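Local coordinates for protein manganese lipoxygenase (Gaeumannomyces graminis, PDB 5FX8) that oxidises linoleic and alpha-linolenic acids with a catalytic manganese ion, giving 11S- and 13R-hydroperoxy fatty acids, at residues V551-F555 against F575-G580; G316-L321 against A554-L560. One frame throughout, in Å; residues are numbered along the deposited sequence.

Contact 1 of 2, residues V551-F555 against F575-G580; sequences VRDAF and FVEDTG
With CG anti to its own carbonyl carbon (chi1 -41°) and the chain bent at chi3, Arg552 lies along Thr579, which runs past it the opposite way, and brings its guanidinium onto the helix backbone at Val576 and Gly580. Phe575 has CG anti to the backbone N (chi1 178°), which sends its ring to Phe555. NH2 of Arg552 donates to Val576 O at 2.8 Å, coming from above the carbonyl plane; Gly580 N, the normal helical donor, reaches the same oxygen from the opposite face. Gly580 CA sits over the centre of the guanidinium, 3.5 Å above its plane, so the flat cation rests against the bare backbone there. The bond from Arg552 NE to Thr579 OG1 is weak, 3.3 Å long and bent; that hydroxyl itself donates to Phe575 O. The helix here is part of 566-587 in the largely helical lipoxygenase fold, and the loop following helix 526-539 packs across it. The two phenylalanines make a T-shaped pair: the edge of Phe555 points at the face of Phe575, planes at 68° and centroids 4.9 Å apart. Thr579 CG2 lies on the other face of Phe575, toward the rim, while Val551 O meets the ring edge in plane. Beyond the pair, Phe555 stacks on Phe411 and Phe575 touches Ile408, both from helix 396-420.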
loop_
_atom_site.group_PDB
_atom_site.type_symbol
_atom_site.label_atom_id
_atom_site.label_comp_id
_atom_site.label_asym_id
_atom_site.label_seq_id
_atom_site.Cartn_x
_atom_site.Cartn_y
_atom_site.Cartn_z
ATOM N N VAL A 551 -4.229 -9.593 -3.964
ATOM C CA VAL A 551 -5.633 -9.600 -4.367
ATOM C C VAL A 551 -6.089 -10.944 -4.918
ATOM O O VAL A 551 -7.254 -11.313 -4.768
ATOM C CB VAL A 551 -5.894 -8.511 -5.402
ATOM C CG1 VAL A 551 -7.335 -8.590 -5.898
ATOM C CG2 VAL A 551 -5.553 -7.181 -4.843
ATOM N N ARG A 552 -5.215 -11.694 -5.568
ATOM C CA ARG A 552 -5.625 -13.031 -5.985
ATOM C C ARG A 552 -5.940 -13.961 -4.812
ATOM O O ARG A 552 -6.752 -14.873 -4.968
ATOM C CB ARG A 552 -4.567 -13.656 -6.849
ATOM C CG ARG A 552 -4.014 -12.703 -7.774
ATOM C CD ARG A 552 -3.130 -13.403 -8.780
ATOM N NE ARG A 552 -3.666 -14.686 -9.161
ATOM C CZ ARG A 552 -2.956 -15.623 -9.799
ATOM N NH1 ARG A 552 -1.689 -15.420 -10.084
ATOM N NH2 ARG A 552 -3.499 -16.772 -10.142
ATOM N N ASP A 553 -5.315 -13.780 -3.651
ATOM C CA ASP A 553 -5.582 -14.603 -2.475
ATOM C C ASP A 553 -6.673 -14.017 -1.612
ATOM O O ASP A 553 -6.842 -14.460 -0.476
ATOM C CB ASP A 553 -4.319 -14.785 -1.605
ATOM C CG ASP A 553 -3.053 -15.031 -2.426
ATOM O OD1 ASP A 553 -2.999 -16.087 -3.104
ATOM O OD2 ASP A 553 -2.115 -14.184 -2.399
ATOM N N ALA A 554 -7.401 -13.021 -2.113
ATOM C CA ALA A 554 -8.351 -12.309 -1.261
ATOM C C ALA A 554 -9.356 -13.246 -0.618
ATOM O O ALA A 554 -9.689 -13.076 0.553
ATOM C CB ALA A 554 -9.090 -11.237 -2.039
ATOM N N PHE A 555 -9.877 -14.216 -1.365
ATOM C CA PHE A 555 -10.962 -15.046 -0.859
ATOM C C PHE A 555 -10.493 -16.431 -0.485
ATOM O O PHE A 555 -11.312 -17.293 -0.164
ATOM C CB PHE A 555 -12.103 -15.109 -1.876
ATOM C CG PHE A 555 -12.543 -13.778 -2.312
ATOM C CD1 PHE A 555 -13.133 -12.919 -1.423
ATOM C CD2 PHE A 555 -12.302 -13.350 -3.586
ATOM C CE1 PHE A 555 -13.498 -11.677 -1.795
ATOM C CE2 PHE A 555 -12.668 -12.110 -3.964
ATOM C CZ PHE A 555 -13.273 -11.260 -3.056
ATOM N N PHE A 575 -11.903 -17.225 -9.335
ATOM C CA PHE A 575 -11.352 -15.893 -9.115
ATOM C C PHE A 575 -9.834 -15.904 -9.195
ATOM O O PHE A 575 -9.238 -14.990 -9.761
ATOM C CB PHE A 575 -11.832 -15.350 -7.772
ATOM C CG PHE A 575 -11.277 -14.004 -7.432
ATOM C CD1 PHE A 575 -11.777 -12.858 -8.034
ATOM C CD2 PHE A 575 -10.261 -13.874 -6.497
ATOM C CE1 PHE A 575 -11.260 -11.614 -7.705
ATOM C CE2 PHE A 575 -9.746 -12.624 -6.161
ATOM C CZ PHE A 575 -10.239 -11.502 -6.761
ATOM N N VAL A 576 -9.206 -16.952 -8.668
ATOM C CA VAL A 576 -7.766 -17.101 -8.779
ATOM C C VAL A 576 -7.334 -17.233 -10.228
ATOM O O VAL A 576 -6.302 -16.686 -10.636
ATOM C CB VAL A 576 -7.312 -18.305 -7.949
ATOM C CG1 VAL A 576 -5.893 -18.677 -8.290
ATOM C CG2 VAL A 576 -7.445 -17.952 -6.516
ATOM N N GLU A 577 -8.082 -17.977 -11.030
ATOM C CA GLU A 577 -7.661 -18.065 -12.419
ATOM C C GLU A 577 -7.907 -16.747 -13.161
ATOM O O GLU A 577 -7.074 -16.331 -13.980
ATOM C CB GLU A 577 -8.346 -19.249 -13.108
ATOM C CG GLU A 577 -8.191 -19.295 -14.642
ATOM C CD GLU A 577 -6.743 -19.499 -15.188
ATOM O OE1 GLU A 577 -5.866 -18.611 -15.004
ATOM O OE2 GLU A 577 -6.505 -20.538 -15.861
ATOM N N ASP A 578 -9.028 -16.068 -12.884
ATOM C CA ASP A 578 -9.337 -14.821 -13.584
ATOM C C ASP A 578 -8.292 -13.756 -13.299
ATOM O O ASP A 578 -7.791 -13.095 -14.219
ATOM C CB ASP A 578 -10.703 -14.283 -13.183
ATOM C CG ASP A 578 -11.850 -15.124 -13.673
ATOM O OD1 ASP A 578 -11.656 -16.067 -14.485
ATOM O OD2 ASP A 578 -12.980 -14.822 -13.231
ATOM N N THR A 579 -7.968 -13.562 -12.016
ATOM C CA THR A 579 -6.928 -12.617 -11.651
ATOM C C THR A 579 -5.546 -13.088 -12.084
ATOM O O THR A 579 -4.642 -12.265 -12.209
ATOM C CB THR A 579 -6.949 -12.338 -10.146
ATOM O OG1 THR A 579 -6.738 -13.545 -9.413
ATOM C CG2 THR A 579 -8.265 -11.721 -9.729
ATOM N N GLY A 580 -5.353 -14.377 -12.342
ATOM C CA GLY A 580 -4.123 -14.784 -12.990
ATOM C C GLY A 580 -4.027 -14.246 -14.402
ATOM O O GLY A 580 -2.982 -13.742 -14.823
#

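Contact 2 of 2, residues G316-L321 against A554-L560; sequences GVLNRL and AFAAPDL
One face of the Arg320 guanidinium carries the methyl of Ala557, which stands 3.3 Å above the plane and is offset toward the rim; at the edge, near that plane, is the carbonyl oxygen of Ala554. The Phe555 ring has Ala554 CB over the centre of one face, and Val317 CG1 and Leu321 CD2 each approach its CE1 obliquely at 4.3 Å. NE of Arg320 donates to Ala554 O over 2.8 Å with an N-H...O angle of 152°, although seen from the carbonyl the donor stands above the plane. A probable second hydrogen bond, from Arg320 NH2 to Asp553 O, would help fix the rotation of the group; one cation would then hold two successive carbonyls. The chain reaches them with CG anti to the backbone N and a bend at chi2 (81°). Nearer the backbone, Leu560 crosses the arginine stem obliquely: its CD1 packs on Arg320 CB at 3.8 Å, and its CD2 lies 3.7 Å from Gly316 O. Leu321 also touches Val470 and Thr474 of helix 460-481, which carries the manganese ligand His478. Thus an arginine of helix 313-321 binds backbone carbonyl oxygen of the loop running into helix 558-563, beside an apolar patch of Val317, Leu321, Phe555 and Leu560, within the mainly helical lipoxygenase fold.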
loop_
_atom_site.group_PDB
_atom_site.type_symbol
_atom_site.label_atom_id
_atom_site.label_comp_id
_atom_site.label_asym_id
_atom_site.label_seq_id
_atom_site.Cartn_x
_atom_site.Cartn_y
_atom_site.Cartn_z
ATOM N N GLY A 316 -17.948 -12.889 7.434
ATOM C CA GLY A 316 -16.613 -13.427 7.245
ATOM C C GLY A 316 -15.898 -12.843 6.043
ATOM O O GLY A 316 -14.703 -12.554 6.108
ATOM N N VAL A 317 -16.614 -12.641 4.937
ATOM C CA VAL A 317 -15.960 -12.010 3.795
ATOM C C VAL A 317 -15.653 -10.524 4.077
ATOM O O VAL A 317 -14.592 -10.008 3.691
ATOM C CB VAL A 317 -16.821 -12.237 2.545
ATOM C CG1 VAL A 317 -16.378 -11.417 1.371
ATOM C CG2 VAL A 317 -16.743 -13.673 2.193
ATOM N N LEU A 318 -16.548 -9.818 4.772
ATOM C CA LEU A 318 -16.253 -8.430 5.094
ATOM C C LEU A 318 -15.060 -8.326 6.033
ATOM O O LEU A 318 -14.179 -7.489 5.827
ATOM C CB LEU A 318 -17.470 -7.747 5.698
ATOM C CG LEU A 318 -18.582 -7.363 4.735
ATOM C CD1 LEU A 318 -19.654 -6.726 5.527
ATOM C CD2 LEU A 318 -18.125 -6.421 3.697
ATOM N N ASN A 319 -14.999 -9.185 7.052
ATOM C CA ASN A 319 -13.817 -9.214 7.907
ATOM C C ASN A 319 -12.569 -9.455 7.103
ATOM O O ASN A 319 -11.545 -8.819 7.340
ATOM C CB ASN A 319 -13.927 -10.287 8.976
ATOM C CG ASN A 319 -14.724 -9.834 10.089
ATOM O OD1 ASN A 319 -14.933 -8.646 10.195
ATOM N ND2 ASN A 319 -15.241 -10.737 10.900
ATOM N N ARG A 320 -12.621 -10.391 6.171
ATOM C CA ARG A 320 -11.444 -10.633 5.355
ATOM C C ARG A 320 -11.031 -9.386 4.584
ATOM O O ARG A 320 -9.853 -9.045 4.542
ATOM C CB ARG A 320 -11.697 -11.793 4.406
ATOM C CG ARG A 320 -10.601 -11.951 3.405
ATOM C CD ARG A 320 -9.492 -12.684 4.037
ATOM N NE ARG A 320 -8.469 -13.091 3.102
ATOM C CZ ARG A 320 -7.331 -13.664 3.459
ATOM N NH1 ARG A 320 -7.084 -13.915 4.728
ATOM N NH2 ARG A 320 -6.463 -14.018 2.544
ATOM N N LEU A 321 -11.984 -8.689 3.973
ATOM C CA LEU A 321 -11.607 -7.532 3.165
ATOM C C LEU A 321 -11.155 -6.347 4.018
ATOM O O LEU A 321 -10.409 -5.502 3.535
ATOM C CB LEU A 321 -12.770 -7.095 2.274
ATOM C CG LEU A 321 -13.299 -8.010 1.188
ATOM C CD1 LEU A 321 -14.614 -7.468 0.809
ATOM C CD2 LEU A 321 -12.393 -7.974 0.031
ATOM N N ALA A 554 -7.401 -13.021 -2.113
ATOM C CA ALA A 554 -8.351 -12.309 -1.261
ATOM C C ALA A 554 -9.356 -13.246 -0.618
ATOM O O ALA A 554 -9.689 -13.076 0.553
ATOM C CB ALA A 554 -9.090 -11.237 -2.039
ATOM N N PHE A 555 -9.877 -14.216 -1.365
ATOM C CA PHE A 555 -10.962 -15.046 -0.859
ATOM C C PHE A 555 -10.493 -16.431 -0.485
ATOM O O PHE A 555 -11.312 -17.293 -0.164
ATOM C CB PHE A 555 -12.103 -15.109 -1.876
ATOM C CG PHE A 555 -12.543 -13.778 -2.312
ATOM C CD1 PHE A 555 -13.133 -12.919 -1.423
ATOM C CD2 PHE A 555 -12.302 -13.350 -3.586
ATOM C CE1 PHE A 555 -13.498 -11.677 -1.795
ATOM C CE2 PHE A 555 -12.668 -12.110 -3.964
ATOM C CZ PHE A 555 -13.273 -11.260 -3.056
ATOM N N ALA A 556 -9.186 -16.627 -0.471
ATOM C CA ALA A 556 -8.543 -17.902 -0.302
ATOM C C ALA A 556 -8.089 -18.118 1.113
ATOM O O ALA A 556 -7.189 -18.916 1.338
ATOM C CB ALA A 556 -7.361 -17.986 -1.250
ATOM N N ALA A 557 -8.637 -17.389 2.059
ATOM C CA ALA A 557 -8.329 -17.627 3.447
ATOM C C ALA A 557 -8.769 -19.023 3.848
ATOM O O ALA A 557 -9.945 -19.362 3.683
ATOM C CB ALA A 557 -9.044 -16.625 4.328
ATOM N N PRO A 558 -7.899 -19.809 4.480
ATOM C CA PRO A 558 -8.279 -21.182 4.860
ATOM C C PRO A 558 -9.544 -21.284 5.691
ATOM O O PRO A 558 -10.316 -22.220 5.489
ATOM C CB PRO A 558 -7.049 -21.658 5.631
ATOM C CG PRO A 558 -5.929 -20.857 5.046
ATOM C CD PRO A 558 -6.507 -19.504 4.841
ATOM N N ASP A 559 -9.791 -20.361 6.612
ATOM C CA ASP A 559 -11.009 -20.444 7.411
ATOM C C ASP A 559 -12.254 -20.153 6.589
ATOM O O ASP A 559 -13.328 -20.681 6.890
ATOM C CB ASP A 559 -10.914 -19.496 8.588
ATOM C CG ASP A 559 -9.702 -19.785 9.454
ATOM O OD1 ASP A 559 -9.285 -20.970 9.542
ATOM O OD2 ASP A 559 -9.153 -18.829 10.045
ATOM N N LEU A 560 -12.138 -19.319 5.561
ATOM C CA LEU A 560 -13.292 -19.044 4.723
ATOM C C LEU A 560 -13.556 -20.210 3.773
ATOM O O LEU A 560 -14.710 -20.593 3.559
ATOM C CB LEU A 560 -13.079 -17.741 3.959
ATOM C CG LEU A 560 -13.005 -16.412 4.698
ATOM C CD1 LEU A 560 -12.805 -15.333 3.692
ATOM C CD2 LEU A 560 -14.273 -16.173 5.402
#

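Going from the N terminus, the chain first lays down helix 313-321, and only 232 residues later does contact 2 close the long loop back onto it through 554-560. Contact 1 is local by comparison: 551-555 meets 575-580 with 19 residues between, a span that includes helix 558-563 and the start of helix 566-587. One loop begins on the stretch where the other ends, so they follow one another, neither nested nor crossing, and share Ala554 and Phe555 at the join. The contact centres lie about 12 Å apart. Together they hold residues 551-560, which lead into helix 558-563, against helix 313-321 through contact 2 and helix 566-587 through contact 1.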